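Local coordinates for protein glycine betaine/carnitine/choline ABC transporter (Staphylococcus aureus subsp. aureus Mu50, PDB 3O66) that probably serves as the substrate-binding component of an ABC importer, capturing glycine betaine, carnitine or choline for uptake into the cell, at residues A[112-117]-A[196-201]; A[118-123]-A[190-195]; A[181-186]-A[203-208]. All coordinates share one frame; numbering follows the deposited sequence.

Contact 1 (A[112-117]-A[196-201]); sequences FANTYA and YSTDGR. With ACT (acetate ion), chain D.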
loop_
_atom_site.group_PDB
_atom_site.type_symbol
_atom_site.label_atom_id
_atom_site.label_comp_id
_atom_site.label_asym_id
_atom_site.label_seq_id
_atom_site.Cartn_x
_atom_site.Cartn_y
_atom_site.Cartn_z
ATOM N N PHE A 112 1.064 6.574 3.231
ATOM C CA PHE A 112 0.756 5.265 3.798
ATOM C C PHE A 112 1.738 4.177 3.310
ATOM O O PHE A 112 2.431 4.350 2.312
ATOM C CB PHE A 112 -0.708 4.853 3.488
ATOM C CG PHE A 112 -0.998 4.580 2.011
ATOM C CD1 PHE A 112 -0.921 3.278 1.496
ATOM C CD2 PHE A 112 -1.392 5.610 1.155
ATOM C CE1 PHE A 112 -1.211 3.008 0.167
ATOM C CE2 PHE A 112 -1.679 5.364 -0.196
ATOM C CZ PHE A 112 -1.606 4.057 -0.698
ATOM N N ALA A 113 1.778 3.077 4.067
ATOM C CA ALA A 113 2.443 1.828 3.684
ATOM C C ALA A 113 1.428 0.669 3.682
ATOM O O ALA A 113 0.563 0.588 4.574
ATOM C CB ALA A 113 3.595 1.535 4.624
ATOM N N ASN A 114 1.528 -0.183 2.661
ATOM C CA ASN A 114 0.706 -1.374 2.510
ATOM C C ASN A 114 1.617 -2.587 2.662
ATOM O O ASN A 114 2.298 -3.001 1.706
ATOM C CB ASN A 114 0.005 -1.370 1.147
ATOM C CG ASN A 114 -1.048 -2.461 1.030
ATOM O OD1 ASN A 114 -1.123 -3.367 1.873
ATOM N ND2 ASN A 114 -1.860 -2.387 -0.011
ATOM N N THR A 115 1.682 -3.068 3.901
ATOM C CA THR A 115 2.595 -4.115 4.286
ATOM C C THR A 115 1.869 -5.207 5.071
ATOM O O THR A 115 0.770 -4.992 5.585
ATOM C CB THR A 115 3.748 -3.550 5.158
ATOM O OG1 THR A 115 4.587 -4.636 5.588
ATOM C CG2 THR A 115 3.201 -2.780 6.404
ATOM N N TYR A 116 2.470 -6.395 5.118
ATOM C CA TYR A 116 2.056 -7.381 6.109
ATOM C C TYR A 116 2.266 -6.694 7.458
ATOM O O TYR A 116 3.261 -5.992 7.659
ATOM C CB TYR A 116 2.903 -8.654 6.039
ATOM C CG TYR A 116 2.457 -9.717 5.022
ATOM C CD1 TYR A 116 1.232 -9.634 4.350
ATOM C CD2 TYR A 116 3.269 -10.816 4.765
ATOM C CE1 TYR A 116 0.842 -10.614 3.427
ATOM C CE2 TYR A 116 2.886 -11.814 3.861
ATOM C CZ TYR A 116 1.672 -11.713 3.198
ATOM O OH TYR A 116 1.320 -12.699 2.290
ATOM N N ALA A 117 1.303 -6.904 8.356
ATOM C CA ALA A 117 1.349 -6.360 9.689
ATOM C C ALA A 117 0.507 -7.230 10.585
ATOM O O ALA A 117 -0.552 -7.713 10.176
ATOM C CB ALA A 117 0.790 -4.905 9.697
ATOM N N TYR A 196 -2.963 -7.309 5.711
ATOM C CA TYR A 196 -2.381 -6.158 5.036
ATOM C C TYR A 196 -2.784 -4.885 5.775
ATOM O O TYR A 196 -3.951 -4.736 6.181
ATOM C CB TYR A 196 -2.906 -6.081 3.608
ATOM C CG TYR A 196 -2.194 -6.982 2.643
ATOM C CD1 TYR A 196 -0.860 -6.724 2.272
ATOM C CD2 TYR A 196 -2.838 -8.080 2.077
ATOM C CE1 TYR A 196 -0.192 -7.547 1.359
ATOM C CE2 TYR A 196 -2.185 -8.898 1.158
ATOM C CZ TYR A 196 -0.870 -8.638 0.817
ATOM O OH TYR A 196 -0.238 -9.457 -0.087
ATOM N N SER A 197 -1.844 -3.967 5.921
ATOM C CA SER A 197 -2.022 -2.804 6.814
ATOM C C SER A 197 -2.993 -1.735 6.316
ATOM O O SER A 197 -3.291 -0.800 7.063
ATOM C CB SER A 197 -0.660 -2.168 7.083
ATOM O OG SER A 197 -0.134 -1.692 5.850
ATOM N N THR A 198 -3.490 -1.837 5.075
ATOM C CA THR A 198 -4.461 -0.841 4.606
ATOM C C THR A 198 -5.852 -1.412 4.331
ATOM O O THR A 198 -6.721 -0.713 3.772
ATOM C CB THR A 198 -4.010 -0.094 3.325
ATOM O OG1 THR A 198 -3.787 -1.048 2.278
ATOM C CG2 THR A 198 -2.786 0.764 3.562
ATOM N N ASP A 199 -6.072 -2.680 4.695
ATOM C CA ASP A 199 -7.363 -3.304 4.395
ATOM C C ASP A 199 -8.508 -2.506 5.020
ATOM O O ASP A 199 -8.446 -2.125 6.194
ATOM C CB ASP A 199 -7.402 -4.797 4.819
ATOM C CG ASP A 199 -8.590 -5.506 4.243
ATOM O OD1 ASP A 199 -8.442 -6.144 3.172
ATOM O OD2 ASP A 199 -9.703 -5.377 4.825
ATOM N N GLY A 200 -9.539 -2.219 4.235
ATOM C CA GLY A 200 -10.699 -1.488 4.741
ATOM C C GLY A 200 -11.354 -2.080 5.987
ATOM O O GLY A 200 -12.029 -1.387 6.753
ATOM N N ARG A 201 -11.205 -3.374 6.188
ATOM C CA ARG A 201 -11.840 -3.985 7.349
ATOM C C ARG A 201 -11.164 -3.554 8.639
ATOM O O ARG A 201 -11.749 -3.659 9.729
ATOM C CB ARG A 201 -11.964 -5.509 7.192
ATOM C CG ARG A 201 -13.063 -5.873 6.173
ATOM C CD ARG A 201 -12.909 -7.284 5.643
ATOM N NE ARG A 201 -11.727 -7.412 4.772
ATOM C CZ ARG A 201 -11.643 -8.315 3.799
ATOM N NH1 ARG A 201 -10.559 -8.395 3.040
ATOM N NH2 ARG A 201 -12.660 -9.153 3.596
HETATM C C ACT D . -5.236 -3.910 1.378
HETATM O O ACT D . -4.191 -3.558 2.001
HETATM O OXT ACT D . -5.919 -3.006 0.805
HETATM C CH3 ACT D . -5.647 -5.356 1.310
#

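Contact 2 (A[118-123]-A[190-195]); sequences FMVTKE and LDVALG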
loop_
_atom_site.group_PDB
_atom_site.type_symbol
_atom_site.label_atom_id
_atom_site.label_comp_id
_atom_site.label_asym_id
_atom_site.label_seq_id
_atom_site.Cartn_x
_atom_site.Cartn_y
_atom_site.Cartn_z
ATOM N N PHE A 118 0.955 -7.387 11.823
ATOM C CA PHE A 118 0.206 -8.095 12.840
ATOM C C PHE A 118 -0.848 -7.180 13.383
ATOM O O PHE A 118 -0.604 -5.990 13.589
ATOM C CB PHE A 118 1.116 -8.578 13.978
ATOM C CG PHE A 118 2.075 -9.646 13.543
ATOM C CD1 PHE A 118 1.673 -10.975 13.507
ATOM C CD2 PHE A 118 3.337 -9.308 13.061
ATOM C CE1 PHE A 118 2.551 -11.972 13.065
ATOM C CE2 PHE A 118 4.224 -10.299 12.595
ATOM C CZ PHE A 118 3.817 -11.625 12.595
HETATM N N MSE A 119 -2.025 -7.740 13.630
HETATM C CA MSE A 119 -3.165 -6.931 14.055
HETATM C C MSE A 119 -4.089 -7.722 14.952
HETATM O O MSE A 119 -4.130 -8.975 14.893
HETATM C CB MSE A 119 -3.917 -6.313 12.876
HETATM C CG MSE A 119 -4.430 -7.364 11.876
HETATM SE SE MSE A 119 -5.179 -6.545 10.272
HETATM C CE MSE A 119 -3.495 -5.872 9.532
ATOM N N VAL A 120 -4.782 -6.977 15.811
ATOM C CA VAL A 120 -5.655 -7.549 16.842
ATOM C C VAL A 120 -6.928 -6.736 16.931
ATOM O O VAL A 120 -7.000 -5.632 16.353
ATOM C CB VAL A 120 -4.957 -7.601 18.225
ATOM C CG1 VAL A 120 -3.711 -8.462 18.148
ATOM C CG2 VAL A 120 -4.660 -6.150 18.817
ATOM N N THR A 121 -7.924 -7.224 17.661
ATOM C CA THR A 121 -9.107 -6.398 17.924
ATOM C C THR A 121 -8.778 -5.332 18.990
ATOM O O THR A 121 -7.810 -5.480 19.753
ATOM C CB THR A 121 -10.272 -7.196 18.493
ATOM O OG1 THR A 121 -9.867 -7.765 19.760
ATOM C CG2 THR A 121 -10.786 -8.312 17.492
ATOM N N LYS A 122 -9.628 -4.317 19.098
ATOM C CA LYS A 122 -9.497 -3.329 20.175
ATOM C C LYS A 122 -9.622 -3.951 21.566
ATOM O O LYS A 122 -8.908 -3.551 22.480
ATOM C CB LYS A 122 -10.475 -2.166 19.991
ATOM C CG LYS A 122 -11.947 -2.529 20.138
ATOM C CD LYS A 122 -12.816 -1.278 20.227
ATOM C CE LYS A 122 -14.256 -1.595 19.845
ATOM N NZ LYS A 122 -14.274 -2.428 18.610
ATOM N N GLU A 123 -10.492 -4.945 21.741
ATOM C CA GLU A 123 -10.601 -5.581 23.065
ATOM C C GLU A 123 -9.327 -6.349 23.447
ATOM O O GLU A 123 -8.912 -6.359 24.609
ATOM C CB GLU A 123 -11.842 -6.484 23.190
ATOM C CG GLU A 123 -11.881 -7.279 24.495
ATOM C CD GLU A 123 -13.131 -8.135 24.655
ATOM O OE1 GLU A 123 -13.324 -9.070 23.844
ATOM O OE2 GLU A 123 -13.915 -7.880 25.606
ATOM N N LEU A 190 -9.632 -15.916 15.730
ATOM C CA LEU A 190 -8.210 -15.679 15.918
ATOM C C LEU A 190 -8.027 -14.629 17.024
ATOM O O LEU A 190 -8.924 -13.841 17.290
ATOM C CB LEU A 190 -7.573 -15.111 14.635
ATOM C CG LEU A 190 -7.641 -15.939 13.359
ATOM C CD1 LEU A 190 -7.113 -15.123 12.202
ATOM C CD2 LEU A 190 -6.870 -17.258 13.530
ATOM N N ASP A 191 -6.847 -14.604 17.628
ATOM C CA ASP A 191 -6.489 -13.528 18.542
ATOM C C ASP A 191 -5.597 -12.506 17.850
ATOM O O ASP A 191 -5.612 -11.318 18.202
ATOM C CB ASP A 191 -5.786 -14.104 19.762
ATOM C CG ASP A 191 -6.659 -15.117 20.511
ATOM O OD1 ASP A 191 -7.807 -14.766 20.901
ATOM O OD2 ASP A 191 -6.211 -16.269 20.677
ATOM N N VAL A 192 -4.815 -12.987 16.888
ATOM C CA VAL A 192 -3.853 -12.172 16.130
ATOM C C VAL A 192 -3.881 -12.628 14.657
ATOM O O VAL A 192 -3.972 -13.853 14.365
ATOM C CB VAL A 192 -2.408 -12.347 16.702
ATOM C CG1 VAL A 192 -1.410 -11.438 15.965
ATOM C CG2 VAL A 192 -2.359 -12.058 18.184
ATOM N N ALA A 193 -3.791 -11.664 13.729
ATOM C CA ALA A 193 -3.765 -11.949 12.306
ATOM C C ALA A 193 -2.567 -11.224 11.709
ATOM O O ALA A 193 -2.212 -10.109 12.160
ATOM C CB ALA A 193 -5.064 -11.464 11.629
ATOM N N LEU A 194 -1.917 -11.862 10.747
ATOM C CA LEU A 194 -0.966 -11.153 9.898
ATOM C C LEU A 194 -1.731 -10.743 8.634
ATOM O O LEU A 194 -1.995 -11.572 7.747
ATOM C CB LEU A 194 0.207 -12.061 9.551
ATOM C CG LEU A 194 1.322 -11.362 8.744
ATOM C CD1 LEU A 194 2.009 -10.204 9.547
ATOM C CD2 LEU A 194 2.298 -12.421 8.361
ATOM N N GLY A 195 -2.105 -9.479 8.552
ATOM C CA GLY A 195 -3.030 -8.979 7.487
ATOM C C GLY A 195 -2.302 -7.932 6.680
ATOM O O GLY A 195 -1.126 -7.708 6.910
HETATM O O HOH W 1 -7.831 -10.011 18.724
#

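Contact 3 (A[181-186]-A[203-208]); sequences VYDALN and AAYDLK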
loop_
_atom_site.group_PDB
_atom_site.type_symbol
_atom_site.label_atom_id
_atom_site.label_comp_id
_atom_site.label_asym_id
_atom_site.label_seq_id
_atom_site.Cartn_x
_atom_site.Cartn_y
_atom_site.Cartn_z
ATOM N N VAL A 181 -8.664 -13.293 7.107
ATOM C CA VAL A 181 -8.119 -13.091 8.461
ATOM C C VAL A 181 -8.832 -11.980 9.239
ATOM O O VAL A 181 -8.934 -12.069 10.472
ATOM C CB VAL A 181 -6.545 -12.886 8.488
ATOM C CG1 VAL A 181 -5.846 -14.042 7.789
ATOM C CG2 VAL A 181 -6.124 -11.511 7.926
ATOM N N TYR A 182 -9.362 -10.969 8.530
ATOM C CA TYR A 182 -10.028 -9.821 9.181
ATOM C C TYR A 182 -11.310 -10.249 9.862
ATOM O O TYR A 182 -11.518 -9.924 11.038
ATOM C CB TYR A 182 -10.275 -8.655 8.214
ATOM C CG TYR A 182 -9.055 -8.420 7.371
ATOM C CD1 TYR A 182 -7.933 -7.744 7.895
ATOM C CD2 TYR A 182 -8.993 -8.943 6.073
ATOM C CE1 TYR A 182 -6.790 -7.566 7.132
ATOM C CE2 TYR A 182 -7.859 -8.764 5.290
ATOM C CZ TYR A 182 -6.766 -8.091 5.810
ATOM O OH TYR A 182 -5.666 -7.980 4.975
ATOM N N ASP A 183 -12.141 -10.998 9.151
ATOM C CA ASP A 183 -13.375 -11.511 9.738
ATOM C C ASP A 183 -13.114 -12.589 10.801
ATOM O O ASP A 183 -13.825 -12.659 11.802
ATOM C CB ASP A 183 -14.307 -12.012 8.640
ATOM C CG ASP A 183 -14.838 -10.886 7.779
ATOM O OD1 ASP A 183 -15.309 -9.876 8.333
ATOM O OD2 ASP A 183 -14.776 -10.994 6.543
ATOM N N ALA A 184 -12.079 -13.408 10.600
ATOM C CA ALA A 184 -11.709 -14.424 11.594
ATOM C C ALA A 184 -11.258 -13.758 12.913
ATOM O O ALA A 184 -11.544 -14.231 14.025
ATOM C CB ALA A 184 -10.614 -15.342 11.018
ATOM N N LEU A 185 -10.588 -12.631 12.799
ATOM C CA LEU A 185 -10.237 -11.829 13.984
ATOM C C LEU A 185 -11.492 -11.172 14.600
ATOM O O LEU A 185 -11.705 -11.213 15.822
ATOM C CB LEU A 185 -9.190 -10.794 13.580
ATOM C CG LEU A 185 -8.206 -10.130 14.520
ATOM C CD1 LEU A 185 -7.428 -11.121 15.406
ATOM C CD2 LEU A 185 -7.263 -9.221 13.683
ATOM N N ASN A 186 -12.345 -10.610 13.746
ATOM C CA ASN A 186 -13.544 -9.922 14.195
ATOM C C ASN A 186 -14.490 -10.860 14.937
ATOM O O ASN A 186 -15.142 -10.454 15.916
ATOM C CB ASN A 186 -14.253 -9.297 13.002
ATOM C CG ASN A 186 -15.299 -8.271 13.407
ATOM O OD1 ASN A 186 -15.067 -7.440 14.276
ATOM N ND2 ASN A 186 -16.436 -8.296 12.735
ATOM N N ALA A 203 -10.621 -0.484 9.240
ATOM C CA ALA A 203 -11.537 0.628 9.558
ATOM C C ALA A 203 -12.933 0.094 9.914
ATOM O O ALA A 203 -13.584 0.580 10.845
ATOM C CB ALA A 203 -11.616 1.664 8.369
ATOM N N ALA A 204 -13.411 -0.911 9.198
ATOM C CA ALA A 204 -14.775 -1.361 9.459
ATOM C C ALA A 204 -14.926 -1.981 10.848
ATOM O O ALA A 204 -15.982 -1.818 11.490
ATOM C CB ALA A 204 -15.243 -2.335 8.387
ATOM N N TYR A 205 -13.874 -2.668 11.308
ATOM C CA TYR A 205 -13.921 -3.435 12.552
ATOM C C TYR A 205 -13.086 -2.815 13.653
ATOM O O TYR A 205 -12.932 -3.411 14.731
ATOM C CB TYR A 205 -13.447 -4.871 12.324
ATOM C CG TYR A 205 -14.182 -5.602 11.241
ATOM C CD1 TYR A 205 -15.480 -5.230 10.865
ATOM C CD2 TYR A 205 -13.610 -6.704 10.625
ATOM C CE1 TYR A 205 -16.159 -5.903 9.873
ATOM C CE2 TYR A 205 -14.287 -7.399 9.629
ATOM C CZ TYR A 205 -15.560 -6.992 9.264
ATOM O OH TYR A 205 -16.238 -7.663 8.286
ATOM N N ASP A 206 -12.576 -1.610 13.394
ATOM C CA ASP A 206 -11.759 -0.861 14.349
ATOM C C ASP A 206 -10.616 -1.738 14.909
ATOM O O ASP A 206 -10.429 -1.835 16.117
ATOM C CB ASP A 206 -12.649 -0.280 15.476
ATOM C CG ASP A 206 -11.986 0.852 16.230
ATOM O OD1 ASP A 206 -11.072 1.517 15.697
ATOM O OD2 ASP A 206 -12.382 1.089 17.381
ATOM N N LEU A 207 -9.888 -2.400 14.019
ATOM C CA LEU A 207 -8.777 -3.290 14.420
ATOM C C LEU A 207 -7.545 -2.445 14.779
ATOM O O LEU A 207 -7.438 -1.292 14.348
ATOM C CB LEU A 207 -8.452 -4.263 13.291
ATOM C CG LEU A 207 -9.562 -5.199 12.770
ATOM C CD1 LEU A 207 -9.060 -6.042 11.588
ATOM C CD2 LEU A 207 -10.071 -6.119 13.893
ATOM N N LYS A 208 -6.657 -3.000 15.602
ATOM C CA LYS A 208 -5.446 -2.330 16.049
ATOM C C LYS A 208 -4.251 -2.958 15.334
ATOM O O LYS A 208 -3.958 -4.140 15.497
ATOM C CB LYS A 208 -5.289 -2.460 17.578
ATOM C CG LYS A 208 -3.883 -2.039 18.109
ATOM C CD LYS A 208 -3.773 -0.515 18.307
ATOM C CE LYS A 208 -2.325 -0.131 18.693
ATOM N NZ LYS A 208 -2.191 1.328 18.584
#

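Contact 1 (A[112-117]-A[196-201])
One face of the Y196 ring takes Y116 CE1, offset toward the rim and 3.7 Å from Y196 CZ. The two rings point the same way with planes 45° apart, an oblique pair on one face of the antiparallel, non-hydrogen-bonded Y116-Y196 bridge. N114 OD1 approaches Y196 CD1 obliquely at 3.4 Å, its amide plane nearly perpendicular to the ring. The acetate methyl also lies against this tyrosine. Beside the rings, S197 OG is held between the backbone N and the carbonyl carbon (chi1 63°) and works twice: it donates to A113 O at 2.7 Å, from above the carbonyl plane, and accepts an almost straight bond from T115 N at 3.0 Å. T115 O in turn takes S197 N at 2.8 Å, so three bonds pin the turn Y196-D199 to the segment that leads into strand 116-120. T198 OG1 is 2.6 Å from an acetate O, but its proton also has E20 OE1 within reach, and N114 ND2 donates to E20 as well. At D199, the N-cap of helix 200-204, OD2 accepts from R201 N and NE, while R201 NH1 reaches OD1, a side-on salt bridge. Segment 112-117 is one of the crossings between the two domains of a periplasmic-binding-protein-like fold, F112 packing on helices 19-35 and 250-261; 196-201 leads from strand 192-196 into helix 200-204.

Contact 2 (A[118-123]-A[190-195])
A193 O receives one conventional hydrogen bond, from M119 N at 2.8 Å and nearly along the C=O axis, and one CA-H...O contact from F118 CA at 3.2 Å. M119 O is gripped in the same way, by A193 N at 2.9 Å and by the CA of V192. These reciprocal bonds define the hydrogen-bonded M119-A193 pair of two antiparallel strands, next to the non-hydrogen-bonded F118-L194 pair. On the F118-L194 face, L194 CG stands anti to the backbone N (chi1 -175°), which carries CD1 over the centre of the F118 ring, 3.7 Å from its centroid and 7° off the normal: a CH-pi contact. V192 CG1 meets the edge of the same ring at CD1, 4.0 Å away, while V192 CG2 lies beside V120 CG1. On the M119-A193 face the selenomethionine bends at chi3 (69°), bringing CE to 3.7 Å from G195 C; its other neighbours include Y182 and L185 of helix 181-186. Past the paired residues the two chains separate, and a water links them, accepting from T121 N and donating to D191 O at 2.6 Å. The D191 carboxylate forms a salt bridge with R144. M119 and A193 thus satisfy each other's backbone, the outward-facing groups of F118, V120 and V192 bond to L210, K208 and R144, and both sheet faces are left to aliphatic and aromatic groups and the methionine (here selenomethionine) side chain.

Contact 3 (A[181-186]-A[203-208])
Y205 leaves the end of helix 200-204 with CG anti to its carbonyl carbon (chi1 -55°), and its CB lies 3.6 Å from N186 OD1. From CG outward the ring lies under the N186 amide, the two planes only 2° apart in a stacked arrangement: N186 CG is 3.6 Å from Y205 CG, and ND2 stands 3.5 Å above the plane, over the ring centre. Y205 CD2 touches N186 CB at 3.6 Å, and CE2 turns its edge to D183 OD1. At the tip, Y205 OH donates a very short hydrogen bond of 2.4 Å to D183 OD1, which accepts through its syn lone pair; so short a distance is consistent with a strongly shared proton. D183 and N186 lie three residues apart on helix 181-186, so one helical face takes both the ring and its hydroxyl. In this binding-protein-like fold the helix packs on the sheet containing strand 116-120 and leads into strand 192-196, and the chain returns past it through helix 200-204 to edge strand 208-209. Deeper in, L207 packs against the helix: its CD2 meets L185 CD2 at 4.2 Å, and L207 CD1 meets the edge of the Y182 ring at Y182 CD1, with M119 alongside.

Contact 2 continues the strand pair, 116-120 with 192-196, whose start lies in contact 1; their centres are about 13 Å apart, and A117 O and G195 N, 2.9 Å apart, probably form the hydrogen bond that joins them. Contact 3, centred about 7 Å from contact 2, lays helix 181-186 over that pair, and V120 O to K208 N (2.8 Å) adds the edge strand. Y182 ties contact 3 to contact 1: its OH probably bonds Y196 N at 2.9 Å, and its ring packs against D199 and R201. The acetate of contact 1, and a triethylene glycol about 4 Å from the N114 side chain, probably come from the crystallisation liquor but may mark the interdomain cleft where substrate would bind.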